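Local coordinates for protein cytosol aminopeptidase (Coxiella burnetii, PDB 3IJ3) that probably acts as a manganese-dependent aminopeptidase of the M17 family, removing amino acids from the N-termini of peptides, at residues T31-N36 and K152-Q157; I40-P45 and S93-S98; Q60-A65 and S77-T82; W99-L104 and E127-A132. All coordinates share one frame; numbering follows the deposited sequence.

Interaction 1 of 4, residues T31-N36 and K152-Q157; sequences TEKKKN and KLFLPQ
Lys-33 and Phe-154 are brought together by matching first torsions. In Phe-154 the ring carbon CG lies anti to the backbone N (chi1 175°), which swings the ring off the end of strand 151-154 toward the loop 31-36. In Lys-33 CG is also anti to N (chi1 -169°), and the rest of the chain runs on extended. Only the root of the lysine therefore meets the ring. Lys-33 CB lies 3.7 Å from Phe-154 CZ, and Lys-33 CG lies 3.8 Å from the same atom. The backbone of the loop passes close as well, with Lys-33 CA 3.6 Å from Phe-154 CE1. Thr-31 O sits at the ring edge, near its plane, 3.9 Å from Phe-154 CE1. Within its own segment the ring has Pro-156 N over one face. Beyond the two segments Phe-37 meets the ring and Arg-160 of helix 157-178 touches it. The contact lies where the loop leaves the edge strand 29-30 of the N-terminal domain's sheet. No hydrogen bond or salt bridge joins the two segments. The loop is held here mostly by van der Waals contact with one aromatic ring, and the lysine's charged end points elsewhere.

Interaction 2 of 4, residues I40-P45 and S93-S98; sequences IQPMMP and SDYEYS
Tyr-95 meets Met-44 in a Met-aromatic contact beside the sheet of the N-terminal domain, where strand 38-43 runs out into a loop. Met-44 CG lies over one ring face, 3.9 Å from the Tyr-95 ring centroid and 29° off the normal. Met-44 SD is more oblique, 4.1 Å from that centroid. The phenol oxygen reaches the backbone at the strand end: Met-44 N donates to Tyr-95 OH at 3.1 Å, with a bent angle of 136° at the hydrogen. The stronger partner of Tyr-95 OH is Glu-47 OE1, so the hydroxyl is held from two residues. Pro-42 O lies at the ring edge, in its plane, 3.8 Å from Tyr-95 CE1. One methionine thus gives its backbone N-H to the hydroxyl and its side chain to the ring. Tyr-95 itself belongs to a type I beta turn, Asp-94 to Tyr-97. In one of two conformers Asp-94 OD1 takes a weak bond from Tyr-95 N. Just before the turn, Asp-100 OD2 probably accepts from Ser-93 N. Met-44 CG stands beside the backbone N (chi1 -67°), and this leads the chain across the ring, with Met-44 CG 3.5 Å from Tyr-95 CE2.

Interaction 3 of 4, residues Q60-A65 and S77-T82; sequences QQWVKA and SIPEST
Helix 57-66 packs on the edge strand 75-79 of the mixed sheet in the N-terminal domain, and Trp-62 is the main link between them. The segment axes approach to 8.8 Å and run at 145°, closer to antiparallel than to perpendicular. Trp-62 CG is anti to the backbone N, and this carries the indole out over the end of the strand. There the ring makes two different contacts. Its N-H is given to the backbone: Trp-62 NE1 donates to Ser-77 O at 2.8 Å. The bond is bent, and the oxygen lies 32° out of the indole plane. One ring face is covered by Pro-79 in a CH-pi contact. Pro-79 CD stands almost straight above the five-membered ring of Trp-62, 3.6 Å from its centroid and 10° off the normal. The buried indole nitrogen is thus satisfied by a main-chain carbonyl. A second subunit also packs here. Trp-62 of that subunit meets this Trp-62 with the ring planes steeply inclined, and its Pro-79 touches the same side chain. The contact is therefore part of a subunit interface as well as of the packing of helix 57-66 on its sheet. Next to the indole the hydrophobic layer continues through Val-63, where Val-63 CG2 lies 4.0 Å from Ile-78 CD1.

Interaction 4 of 4, residues W99-L104 and E127-A132; sequences WDFGGL and ERALLA
Ala-132, Phe-101 and Ala-129 bury the most surface in this contact. Ala-129 sets its methyl over one face of the Phe-101 ring. This is a CH-pi contact, with Ala-129 CB 3.7 Å from the Phe-101 ring centroid and 15° off the normal. The Phe-101 side chain leaves with CG anti to the carbonyl carbon (chi1 -70°), which lays the ring alongside the helix. Ala-132, one turn further on, sets its methyl against Phe-101 CB, Gly-102 N and Trp-99 CE3. The nearest of these is the glycine, with Ala-132 CB 3.7 Å from Gly-102 N. Through these two alanines helix 123-135 packs on the helically coiled residues 99-102, between strand 85-91 and helix 104-107 of the N-terminal domain. The backbones come very close here. The CA atoms of Gly-102 and Ala-132 are 4.4 Å apart, and Gly-102 CA makes a CA-H...O contact with Ala-132 O at 3.2 Å. Beyond the two segments, Leu-90 of strand 85-91 touches Phe-101. Trp-99 also touches Leu-135 and has a cation-pi partner in Arg-461.

All four contacts belong to the N-terminal half of the chain. Interactions 3 and 4 are buried; interactions 1 and 2 are partly buried and reach the surface. Interactions 1, 2 and 3 all reach the same mixed sheet, with interactions 1 and 3 toward its opposite edges. Interaction 4 joins a helix to the loop that also supplies 93-98, so it touches interaction 2, where Pro-42 CB meets Phe-101 CZ at 3.9 Å. It touches interaction 1 through Leu-130. Every contact involves an aromatic ring. In interactions 2 and 3 its residue also carries a hydrogen bond to or from the backbone, whereas 1 and 4 lack one. Only interaction 3 lies at a subunit interface.

Interaction 1 of 4, residues T31-N36 and K152-Q157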
loop_
_atom_site.group_PDB
_atom_site.type_symbol
_atom_site.label_atom_id
_atom_site.label_comp_id
_atom_site.label_asym_id
_atom_site.label_seq_id
_atom_site.Cartn_x
_atom_site.Cartn_y
_atom_site.Cartn_z
ATOM N N THR A 31 -40.232 -39.783 3.744
ATOM C CA THR A 31 -40.852 -40.296 2.524
ATOM C C THR A 31 -42.087 -41.176 2.730
ATOM O O THR A 31 -42.771 -41.482 1.761
ATOM C CB THR A 31 -39.802 -40.969 1.610
ATOM O OG1 THR A 31 -39.095 -41.959 2.351
ATOM C CG2 THR A 31 -38.799 -39.913 1.097
ATOM N N GLU A 32 -42.401 -41.556 3.966
ATOM C CA GLU A 32 -43.620 -42.337 4.215
ATOM C C GLU A 32 -44.744 -41.383 4.604
ATOM O O GLU A 32 -44.671 -40.721 5.638
ATOM C CB GLU A 32 -43.433 -43.386 5.315
ATOM C CG GLU A 32 -44.746 -44.168 5.605
ATOM C CD GLU A 32 -44.594 -45.274 6.643
ATOM O OE1 GLU A 32 -43.445 -45.597 7.028
ATOM O OE2 GLU A 32 -45.636 -45.827 7.061
ATOM N N LYS A 33 -45.792 -41.326 3.787
ATOM C CA LYS A 33 -46.903 -40.415 4.052
ATOM C C LYS A 33 -47.694 -40.812 5.301
ATOM O O LYS A 33 -48.008 -41.987 5.496
ATOM C CB LYS A 33 -47.834 -40.322 2.837
ATOM C CG LYS A 33 -48.854 -39.200 2.955
ATOM C CD LYS A 33 -49.610 -38.981 1.662
ATOM C CE LYS A 33 -50.503 -37.752 1.755
ATOM N NZ LYS A 33 -51.225 -37.520 0.471
ATOM N N LYS A 34 -48.009 -39.819 6.132
ATOM C CA LYS A 34 -48.770 -40.025 7.373
ATOM C C LYS A 34 -49.765 -38.900 7.616
ATOM O O LYS A 34 -49.587 -37.781 7.132
ATOM C CB LYS A 34 -47.839 -40.135 8.579
ATOM C CG LYS A 34 -46.932 -41.331 8.519
ATOM C CD LYS A 34 -46.118 -41.464 9.781
ATOM C CE LYS A 34 -45.252 -42.716 9.730
ATOM N NZ LYS A 34 -44.526 -42.922 11.003
ATOM N N LYS A 35 -50.813 -39.208 8.385
ATOM C CA LYS A 35 -51.861 -38.239 8.697
ATOM C C LYS A 35 -51.599 -37.381 9.937
ATOM O O LYS A 35 -52.434 -36.550 10.290
ATOM C CB LYS A 35 -53.219 -38.964 8.847
ATOM C CG LYS A 35 -53.748 -39.574 7.562
ATOM C CD LYS A 35 -54.077 -38.493 6.528
ATOM C CE LYS A 35 -54.767 -39.078 5.302
ATOM N NZ LYS A 35 -55.021 -38.026 4.275
ATOM N N ASN A 36 -50.445 -37.554 10.583
ATOM C CA ASN A 36 -50.117 -36.787 11.788
ATOM C C ASN A 36 -48.904 -35.833 11.699
ATOM O O ASN A 36 -48.300 -35.496 12.729
ATOM C CB ASN A 36 -49.950 -37.730 12.983
ATOM C CG ASN A 36 -48.931 -38.821 12.738
ATOM O OD1 ASN A 36 -48.224 -38.813 11.720
ATOM N ND2 ASN A 36 -48.852 -39.787 13.672
ATOM N N LYS A 152 -37.806 -32.323 10.272
ATOM C CA LYS A 152 -37.790 -33.011 8.971
ATOM C C LYS A 152 -39.080 -32.706 8.241
ATOM O O LYS A 152 -40.104 -32.435 8.875
ATOM C CB LYS A 152 -37.605 -34.505 9.132
ATOM C CG LYS A 152 -36.278 -34.877 9.790
ATOM C CD LYS A 152 -36.068 -36.377 9.696
ATOM C CE LYS A 152 -34.735 -36.828 10.290
ATOM N NZ LYS A 152 -34.550 -38.285 9.968
ATOM N N LEU A 153 -39.022 -32.729 6.910
ATOM C CA LEU A 153 -40.169 -32.381 6.078
ATOM C C LEU A 153 -40.584 -33.508 5.168
ATOM O O LEU A 153 -39.743 -34.151 4.515
ATOM C CB LEU A 153 -39.817 -31.166 5.214
ATOM C CG LEU A 153 -40.903 -30.427 4.439
ATOM C CD1 LEU A 153 -41.917 -29.773 5.423
ATOM C CD2 LEU A 153 -40.259 -29.329 3.547
ATOM N N PHE A 154 -41.893 -33.732 5.083
ATOM C CA PHE A 154 -42.400 -34.730 4.202
ATOM C C PHE A 154 -42.168 -34.328 2.743
ATOM O O PHE A 154 -42.443 -33.186 2.354
ATOM C CB PHE A 154 -43.884 -34.961 4.439
ATOM C CG PHE A 154 -44.488 -35.918 3.463
ATOM C CD1 PHE A 154 -44.049 -37.226 3.416
ATOM C CD2 PHE A 154 -45.479 -35.513 2.581
ATOM C CE1 PHE A 154 -44.592 -38.130 2.504
ATOM C CE2 PHE A 154 -46.021 -36.406 1.672
ATOM C CZ PHE A 154 -45.565 -37.713 1.630
ATOM N N LEU A 155 -41.661 -35.273 1.942
ATOM C CA LEU A 155 -41.439 -35.048 0.514
ATOM C C LEU A 155 -42.379 -35.970 -0.290
ATOM O O LEU A 155 -42.133 -37.176 -0.368
ATOM C CB LEU A 155 -39.971 -35.304 0.153
ATOM C CG LEU A 155 -39.546 -35.150 -1.306
ATOM C CD1 LEU A 155 -39.905 -33.807 -1.863
ATOM C CD2 LEU A 155 -38.010 -35.390 -1.424
ATOM N N PRO A 156 -43.437 -35.409 -0.897
ATOM C CA PRO A 156 -44.409 -36.215 -1.658
ATOM C C PRO A 156 -43.768 -36.942 -2.840
ATOM O O PRO A 156 -42.839 -36.424 -3.470
ATOM C CB PRO A 156 -45.440 -35.191 -2.148
ATOM C CG PRO A 156 -45.191 -33.965 -1.387
ATOM C CD PRO A 156 -43.778 -33.975 -0.914
ATOM N N GLN A 157 -44.292 -38.115 -3.151
ATOM C CA GLN A 157 -43.738 -38.970 -4.196
ATOM C C GLN A 157 -43.669 -38.275 -5.558
ATOM O O GLN A 157 -42.696 -38.464 -6.317
ATOM C CB GLN A 157 -44.534 -40.292 -4.247
ATOM C CG GLN A 157 -43.789 -41.450 -4.915
ATOM C CD GLN A 157 -43.696 -41.303 -6.412
ATOM O OE1 GLN A 157 -44.651 -40.860 -7.057
ATOM N NE2 GLN A 157 -42.554 -41.699 -6.985
#

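Interaction 2 of 4, residues I40-P45 and S93-S98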
loop_
_atom_site.group_PDB
_atom_site.type_symbol
_atom_site.label_atom_id
_atom_site.label_comp_id
_atom_site.label_asym_id
_atom_site.label_seq_id
_atom_site.Cartn_x
_atom_site.Cartn_y
_atom_site.Cartn_z
ATOM N N ILE A 40 -46.877 -26.682 8.119
ATOM C CA ILE A 40 -46.164 -25.409 8.032
ATOM C C ILE A 40 -46.935 -24.649 6.961
ATOM O O ILE A 40 -47.095 -25.134 5.834
ATOM C CB ILE A 40 -44.713 -25.572 7.614
ATOM C CG1 ILE A 40 -43.944 -26.371 8.676
ATOM C CG2 ILE A 40 -44.085 -24.220 7.420
ATOM C CD1 ILE A 40 -42.486 -26.701 8.254
ATOM N N GLN A 41 -47.401 -23.457 7.298
ATOM C CA GLN A 41 -48.218 -22.666 6.381
ATOM C C GLN A 41 -47.641 -21.274 6.145
ATOM O O GLN A 41 -47.421 -20.539 7.100
ATOM C CB GLN A 41 -49.623 -22.533 6.975
ATOM C CG GLN A 41 -50.610 -21.669 6.161
ATOM C CD GLN A 41 -51.975 -21.620 6.784
ATOM O OE1 GLN A 41 -52.242 -22.302 7.787
ATOM N NE2 GLN A 41 -52.861 -20.797 6.209
ATOM N N PRO A 42 -47.415 -20.899 4.872
ATOM C CA PRO A 42 -46.912 -19.552 4.631
ATOM C C PRO A 42 -47.997 -18.508 4.904
ATOM O O PRO A 42 -49.201 -18.777 4.736
ATOM C CB PRO A 42 -46.531 -19.574 3.142
ATOM C CG PRO A 42 -47.474 -20.551 2.550
ATOM C CD PRO A 42 -47.650 -21.621 3.607
ATOM N N MET A 43 -47.570 -17.324 5.312
ATOM C CA MET A 43 -48.496 -16.267 5.664
ATOM C C MET A 43 -47.899 -14.893 5.415
ATOM O O MET A 43 -46.719 -14.666 5.639
ATOM C CB MET A 43 -48.838 -16.407 7.165
ATOM C CG MET A 43 -49.871 -15.410 7.741
ATOM S SD MET A 43 -51.462 -15.491 6.926
ATOM C CE MET A 43 -52.038 -17.162 7.249
ATOM N N MET A 44 -48.727 -13.986 4.908
ATOM C CA MET A 44 -48.330 -12.604 4.720
ATOM C C MET A 44 -49.207 -11.774 5.644
ATOM O O MET A 44 -50.313 -12.204 6.002
ATOM C CB MET A 44 -48.463 -12.159 3.263
ATOM C CG MET A 44 -47.493 -12.858 2.341
ATOM S SD MET A 44 -47.399 -12.111 0.718
ATOM C CE MET A 44 -46.512 -10.588 1.073
ATOM N N PRO A 45 -48.718 -10.596 6.055
ATOM C CA PRO A 45 -49.459 -9.738 6.966
ATOM C C PRO A 45 -50.910 -9.470 6.588
ATOM O O PRO A 45 -51.788 -9.514 7.453
ATOM C CB PRO A 45 -48.662 -8.433 6.929
ATOM C CG PRO A 45 -47.288 -8.852 6.629
ATOM C CD PRO A 45 -47.398 -10.031 5.718
ATOM N N SER A 93 -42.013 -13.240 2.193
ATOM C CA SER A 93 -41.845 -11.946 1.485
ATOM C C SER A 93 -42.946 -11.802 0.438
ATOM O O SER A 93 -43.412 -10.701 0.120
ATOM C CB SER A 93 -40.490 -11.890 0.785
ATOM O OG SER A 93 -39.430 -12.224 1.658
ATOM N N ASP A 94 -43.326 -12.955 -0.125
ATOM C CA ASP A 94 -44.392 -13.085 -1.132
ATOM C C ASP A 94 -44.739 -14.592 -1.234
ATOM O O ASP A 94 -43.917 -15.423 -0.842
ATOM C CB ASP A 94 -43.916 -12.548 -2.480
ATOM C CG ASP A 94 -45.030 -12.469 -3.505
ATOM O OD1 ASP A 94 -46.215 -12.395 -3.105
ATOM O OD2 ASP A 94 -44.716 -12.466 -4.709
ATOM N N TYR A 95 -45.932 -14.957 -1.736
ATOM C CA TYR A 95 -46.290 -16.378 -1.857
ATOM C C TYR A 95 -45.511 -17.149 -2.943
ATOM O O TYR A 95 -45.585 -18.381 -2.996
ATOM C CB TYR A 95 -47.808 -16.558 -1.995
ATOM C CG TYR A 95 -48.562 -16.161 -0.736
ATOM C CD1 TYR A 95 -48.599 -17.005 0.379
ATOM C CD2 TYR A 95 -49.245 -14.945 -0.658
ATOM C CE1 TYR A 95 -49.312 -16.629 1.557
ATOM C CE2 TYR A 95 -49.941 -14.570 0.504
ATOM C CZ TYR A 95 -49.968 -15.410 1.599
ATOM O OH TYR A 95 -50.662 -15.024 2.725
ATOM N N GLU A 96 -44.756 -16.432 -3.782
ATOM C CA GLU A 96 -43.937 -17.061 -4.837
ATOM C C GLU A 96 -42.410 -16.903 -4.640
ATOM O O GLU A 96 -41.643 -17.284 -5.520
ATOM C CB GLU A 96 -44.322 -16.500 -6.214
ATOM C CG GLU A 96 -45.749 -16.813 -6.677
ATOM C CD GLU A 96 -46.819 -16.025 -5.933
ATOM O OE1 GLU A 96 -47.862 -16.618 -5.573
ATOM O OE2 GLU A 96 -46.615 -14.815 -5.692
ATOM N N TYR A 97 -41.957 -16.377 -3.501
ATOM C CA TYR A 97 -40.509 -16.162 -3.277
ATOM C C TYR A 97 -39.704 -17.452 -2.970
ATOM O O TYR A 97 -38.578 -17.614 -3.447
ATOM C CB TYR A 97 -40.291 -15.100 -2.205
ATOM C CG TYR A 97 -38.848 -14.831 -1.914
ATOM C CD1 TYR A 97 -38.005 -14.325 -2.902
ATOM C CD2 TYR A 97 -38.325 -15.034 -0.647
ATOM C CE1 TYR A 97 -36.674 -14.075 -2.640
ATOM C CE2 TYR A 97 -36.993 -14.776 -0.375
ATOM C CZ TYR A 97 -36.176 -14.292 -1.377
ATOM O OH TYR A 97 -34.856 -14.038 -1.113
ATOM N N SER A 98 -40.268 -18.338 -2.162
ATOM C CA SER A 98 -39.650 -19.652 -1.848
ATOM C C SER A 98 -38.462 -19.717 -0.881
ATOM O O SER A 98 -38.453 -20.603 -0.015
ATOM C CB SER A 98 -39.320 -20.417 -3.145
ATOM O OG SER A 98 -40.504 -20.576 -3.926
#

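Interaction 3 of 4, residues Q60-A65 and S77-T82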
loop_
_atom_site.group_PDB
_atom_site.type_symbol
_atom_site.label_atom_id
_atom_site.label_comp_id
_atom_site.label_asym_id
_atom_site.label_seq_id
_atom_site.Cartn_x
_atom_site.Cartn_y
_atom_site.Cartn_z
ATOM N N GLN A 60 -56.379 -17.807 18.214
ATOM C CA GLN A 60 -56.441 -16.359 18.023
ATOM C C GLN A 60 -55.678 -15.632 19.142
ATOM O O GLN A 60 -54.904 -14.708 18.863
ATOM C CB GLN A 60 -57.885 -15.852 17.920
ATOM C CG GLN A 60 -58.675 -16.474 16.761
ATOM C CD GLN A 60 -59.980 -15.751 16.470
ATOM O OE1 GLN A 60 -60.012 -14.524 16.433
ATOM N NE2 GLN A 60 -61.050 -16.509 16.215
ATOM N N GLN A 61 -55.872 -16.047 20.393
ATOM C CA GLN A 61 -55.163 -15.407 21.527
ATOM C C GLN A 61 -53.651 -15.578 21.426
ATOM O O GLN A 61 -52.869 -14.627 21.672
ATOM C CB GLN A 61 -55.602 -16.016 22.863
ATOM C CG GLN A 61 -57.085 -15.802 23.236
ATOM C CD GLN A 61 -57.398 -14.385 23.704
ATOM O OE1 GLN A 61 -56.527 -13.487 23.704
ATOM N NE2 GLN A 61 -58.659 -14.173 24.119
ATOM N N TRP A 62 -53.229 -16.788 21.064
ATOM C CA TRP A 62 -51.793 -17.087 20.993
ATOM C C TRP A 62 -51.077 -16.307 19.902
ATOM O O TRP A 62 -50.004 -15.747 20.146
ATOM C CB TRP A 62 -51.533 -18.586 20.845
ATOM C CG TRP A 62 -50.102 -18.906 20.673
ATOM C CD1 TRP A 62 -49.460 -19.224 19.510
ATOM C CD2 TRP A 62 -49.102 -18.900 21.692
ATOM N NE1 TRP A 62 -48.121 -19.434 19.750
ATOM C CE2 TRP A 62 -47.880 -19.259 21.086
ATOM C CE3 TRP A 62 -49.121 -18.631 23.055
ATOM C CZ2 TRP A 62 -46.685 -19.331 21.800
ATOM C CZ3 TRP A 62 -47.928 -18.731 23.772
ATOM C CH2 TRP A 62 -46.738 -19.083 23.139
ATOM N N VAL A 63 -51.639 -16.283 18.702
ATOM C CA VAL A 63 -51.011 -15.558 17.607
ATOM C C VAL A 63 -50.882 -14.074 17.969
ATOM O O VAL A 63 -49.849 -13.461 17.701
ATOM C CB VAL A 63 -51.740 -15.776 16.268
ATOM C CG1 VAL A 63 -51.093 -14.949 15.168
ATOM C CG2 VAL A 63 -51.736 -17.284 15.889
ATOM N N LYS A 64 -51.917 -13.510 18.589
ATOM C CA LYS A 64 -51.868 -12.113 19.042
ATOM C C LYS A 64 -50.837 -11.945 20.181
ATOM O O LYS A 64 -49.985 -11.050 20.131
ATOM C CB LYS A 64 -53.242 -11.655 19.492
ATOM C CG LYS A 64 -53.294 -10.218 19.999
ATOM C CD LYS A 64 -54.708 -9.805 20.354
ATOM C CE LYS A 64 -54.756 -8.365 20.872
ATOM N NZ LYS A 64 -56.139 -7.983 21.275
ATOM N N ALA A 65 -50.869 -12.844 21.163
ATOM C CA ALA A 65 -49.929 -12.782 22.295
ATOM C C ALA A 65 -48.456 -12.968 21.894
ATOM O O ALA A 65 -47.564 -12.447 22.550
ATOM C CB ALA A 65 -50.297 -13.814 23.340
ATOM N N SER A 77 -45.128 -20.760 16.193
ATOM C CA SER A 77 -45.437 -22.144 16.555
ATOM C C SER A 77 -46.693 -22.109 17.415
ATOM O O SER A 77 -46.694 -21.489 18.487
ATOM C CB SER A 77 -44.261 -22.762 17.322
ATOM O OG SER A 77 -43.104 -22.757 16.507
ATOM N N ILE A 78 -47.758 -22.731 16.936
ATOM C CA ILE A 78 -49.065 -22.715 17.600
ATOM C C ILE A 78 -49.337 -24.007 18.353
ATOM O O ILE A 78 -49.281 -25.079 17.778
ATOM C CB ILE A 78 -50.187 -22.522 16.575
ATOM C CG1 ILE A 78 -49.981 -21.202 15.811
ATOM C CG2 ILE A 78 -51.571 -22.560 17.250
ATOM C CD1 ILE A 78 -50.892 -21.043 14.643
ATOM N N PRO A 79 -49.658 -23.902 19.652
ATOM C CA PRO A 79 -49.929 -25.132 20.410
ATOM C C PRO A 79 -51.309 -25.734 20.253
ATOM O O PRO A 79 -52.296 -25.034 19.938
ATOM C CB PRO A 79 -49.741 -24.681 21.870
ATOM C CG PRO A 79 -50.145 -23.226 21.857
ATOM C CD PRO A 79 -49.616 -22.706 20.517
ATOM N N GLU A 80 -51.370 -27.052 20.437
ATOM C CA GLU A 80 -52.617 -27.779 20.509
ATOM C C GLU A 80 -53.036 -27.526 21.959
ATOM O O GLU A 80 -52.236 -26.987 22.714
ATOM C CB GLU A 80 -52.396 -29.276 20.343
ATOM C CG GLU A 80 -52.018 -29.753 18.940
ATOM C CD GLU A 80 -53.195 -29.757 17.974
ATOM O OE1 GLU A 80 -54.265 -29.195 18.317
ATOM O OE2 GLU A 80 -53.044 -30.336 16.865
ATOM N N SER A 81 -54.241 -27.934 22.349
ATOM C CA SER A 81 -54.697 -27.773 23.757
ATOM C C SER A 81 -53.855 -28.648 24.697
ATOM O O SER A 81 -53.802 -28.407 25.903
ATOM C CB SER A 81 -56.188 -28.092 23.921
ATOM O OG SER A 81 -56.462 -29.487 23.838
ATOM N N THR A 82 -53.201 -29.664 24.137
ATOM C CA THR A 82 -52.331 -30.543 24.888
ATOM C C THR A 82 -50.959 -29.917 25.139
ATOM O O THR A 82 -50.220 -30.387 25.985
ATOM C CB THR A 82 -51.992 -31.810 24.087
ATOM O OG1 THR A 82 -51.407 -31.428 22.838
ATOM C CG2 THR A 82 -53.228 -32.653 23.833
#

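Interaction 4 of 4, residues W99-L104 and E127-A132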
loop_
_atom_site.group_PDB
_atom_site.type_symbol
_atom_site.label_atom_id
_atom_site.label_comp_id
_atom_site.label_asym_id
_atom_site.label_seq_id
_atom_site.Cartn_x
_atom_site.Cartn_y
_atom_site.Cartn_z
ATOM N N TRP A 99 -37.453 -18.845 -1.018
ATOM C CA TRP A 99 -36.303 -18.890 -0.107
ATOM C C TRP A 99 -36.644 -18.696 1.362
ATOM O O TRP A 99 -35.836 -19.061 2.200
ATOM C CB TRP A 99 -35.178 -17.887 -0.452
ATOM C CG TRP A 99 -34.216 -18.277 -1.529
ATOM C CD1 TRP A 99 -33.986 -17.610 -2.700
ATOM C CD2 TRP A 99 -33.336 -19.411 -1.535
ATOM N NE1 TRP A 99 -33.022 -18.251 -3.431
ATOM C CE2 TRP A 99 -32.607 -19.363 -2.748
ATOM C CE3 TRP A 99 -33.105 -20.472 -0.646
ATOM C CZ2 TRP A 99 -31.653 -20.323 -3.093
ATOM C CZ3 TRP A 99 -32.147 -21.436 -0.990
ATOM C CH2 TRP A 99 -31.434 -21.347 -2.208
ATOM N N ASP A 100 -37.801 -18.121 1.714
ATOM C CA ASP A 100 -38.109 -17.990 3.154
ATOM C C ASP A 100 -38.151 -19.381 3.794
ATOM O O ASP A 100 -37.795 -19.554 4.981
ATOM C CB ASP A 100 -39.430 -17.263 3.403
ATOM C CG ASP A 100 -39.402 -15.800 2.953
ATOM O OD1 ASP A 100 -38.488 -15.067 3.390
ATOM O OD2 ASP A 100 -40.322 -15.385 2.211
ATOM N N PHE A 101 -38.585 -20.380 3.007
ATOM C CA PHE A 101 -38.625 -21.769 3.483
ATOM C C PHE A 101 -37.225 -22.299 3.787
ATOM O O PHE A 101 -37.054 -23.202 4.593
ATOM C CB PHE A 101 -39.343 -22.689 2.486
ATOM C CG PHE A 101 -40.819 -22.449 2.410
ATOM C CD1 PHE A 101 -41.693 -23.193 3.206
ATOM C CD2 PHE A 101 -41.335 -21.474 1.578
ATOM C CE1 PHE A 101 -43.035 -22.958 3.167
ATOM C CE2 PHE A 101 -42.691 -21.236 1.535
ATOM C CZ PHE A 101 -43.543 -21.984 2.324
ATOM N N GLY A 102 -36.211 -21.728 3.143
ATOM C CA GLY A 102 -34.832 -22.147 3.410
ATOM C C GLY A 102 -34.385 -21.919 4.844
ATOM O O GLY A 102 -33.482 -22.601 5.342
ATOM N N GLY A 103 -34.990 -20.950 5.532
ATOM C CA GLY A 103 -34.602 -20.682 6.912
ATOM C C GLY A 103 -35.236 -21.576 7.965
ATOM O O GLY A 103 -34.886 -21.479 9.134
ATOM N N LEU A 104 -36.125 -22.480 7.562
ATOM C CA LEU A 104 -36.883 -23.288 8.531
ATOM C C LEU A 104 -36.096 -24.210 9.458
ATOM O O LEU A 104 -36.370 -24.252 10.659
ATOM C CB LEU A 104 -38.001 -24.068 7.834
ATOM C CG LEU A 104 -39.200 -23.251 7.359
ATOM C CD1 LEU A 104 -40.024 -24.095 6.401
ATOM C CD2 LEU A 104 -40.043 -22.763 8.550
ATOM N N GLU A 127 -42.640 -27.157 -5.149
ATOM C CA GLU A 127 -41.387 -27.900 -5.278
ATOM C C GLU A 127 -40.174 -27.049 -4.848
ATOM O O GLU A 127 -39.254 -27.555 -4.196
ATOM C CB GLU A 127 -41.276 -28.411 -6.709
ATOM C CG GLU A 127 -40.110 -29.274 -7.027
ATOM C CD GLU A 127 -40.246 -29.850 -8.434
ATOM O OE1 GLU A 127 -41.198 -30.633 -8.667
ATOM O OE2 GLU A 127 -39.406 -29.518 -9.284
ATOM N N ARG A 128 -40.163 -25.763 -5.203
ATOM C CA ARG A 128 -39.072 -24.870 -4.764
ATOM C C ARG A 128 -39.020 -24.732 -3.237
ATOM O O ARG A 128 -37.942 -24.647 -2.657
ATOM C CB ARG A 128 -39.226 -23.487 -5.347
ATOM C CG ARG A 128 -39.009 -23.420 -6.793
ATOM C CD ARG A 128 -39.146 -21.993 -7.265
ATOM N NE ARG A 128 -39.143 -21.934 -8.714
ATOM C CZ ARG A 128 -39.256 -20.817 -9.408
ATOM N NH1 ARG A 128 -39.366 -19.635 -8.794
ATOM N NH2 ARG A 128 -39.248 -20.894 -10.720
ATOM N N ALA A 129 -40.180 -24.662 -2.598
ATOM C CA ALA A 129 -40.243 -24.578 -1.152
ATOM C C ALA A 129 -39.691 -25.873 -0.536
ATOM O O ALA A 129 -38.938 -25.830 0.426
ATOM C CB ALA A 129 -41.690 -24.312 -0.681
ATOM N N LEU A 130 -40.087 -27.025 -1.078
ATOM C CA LEU A 130 -39.572 -28.297 -0.584
ATOM C C LEU A 130 -38.036 -28.352 -0.686
ATOM O O LEU A 130 -37.338 -28.781 0.239
ATOM C CB LEU A 130 -40.187 -29.467 -1.373
ATOM C CG LEU A 130 -41.688 -29.716 -1.198
ATOM C CD1 LEU A 130 -42.228 -30.628 -2.318
ATOM C CD2 LEU A 130 -41.998 -30.293 0.171
ATOM N N LEU A 131 -37.514 -27.938 -1.826
ATOM C CA LEU A 131 -36.061 -27.918 -2.045
ATOM C C LEU A 131 -35.348 -26.915 -1.111
ATOM O O LEU A 131 -34.351 -27.265 -0.468
ATOM C CB LEU A 131 -35.755 -27.595 -3.513
ATOM C CG LEU A 131 -34.278 -27.487 -3.881
ATOM C CD1 LEU A 131 -33.565 -28.819 -3.622
ATOM C CD2 LEU A 131 -34.149 -27.038 -5.342
ATOM N N ALA A 132 -35.899 -25.707 -0.983
ATOM C CA ALA A 132 -35.315 -24.672 -0.110
ATOM C C ALA A 132 -35.178 -25.186 1.301
ATOM O O ALA A 132 -34.165 -24.929 1.955
ATOM C CB ALA A 132 -36.155 -23.382 -0.137
#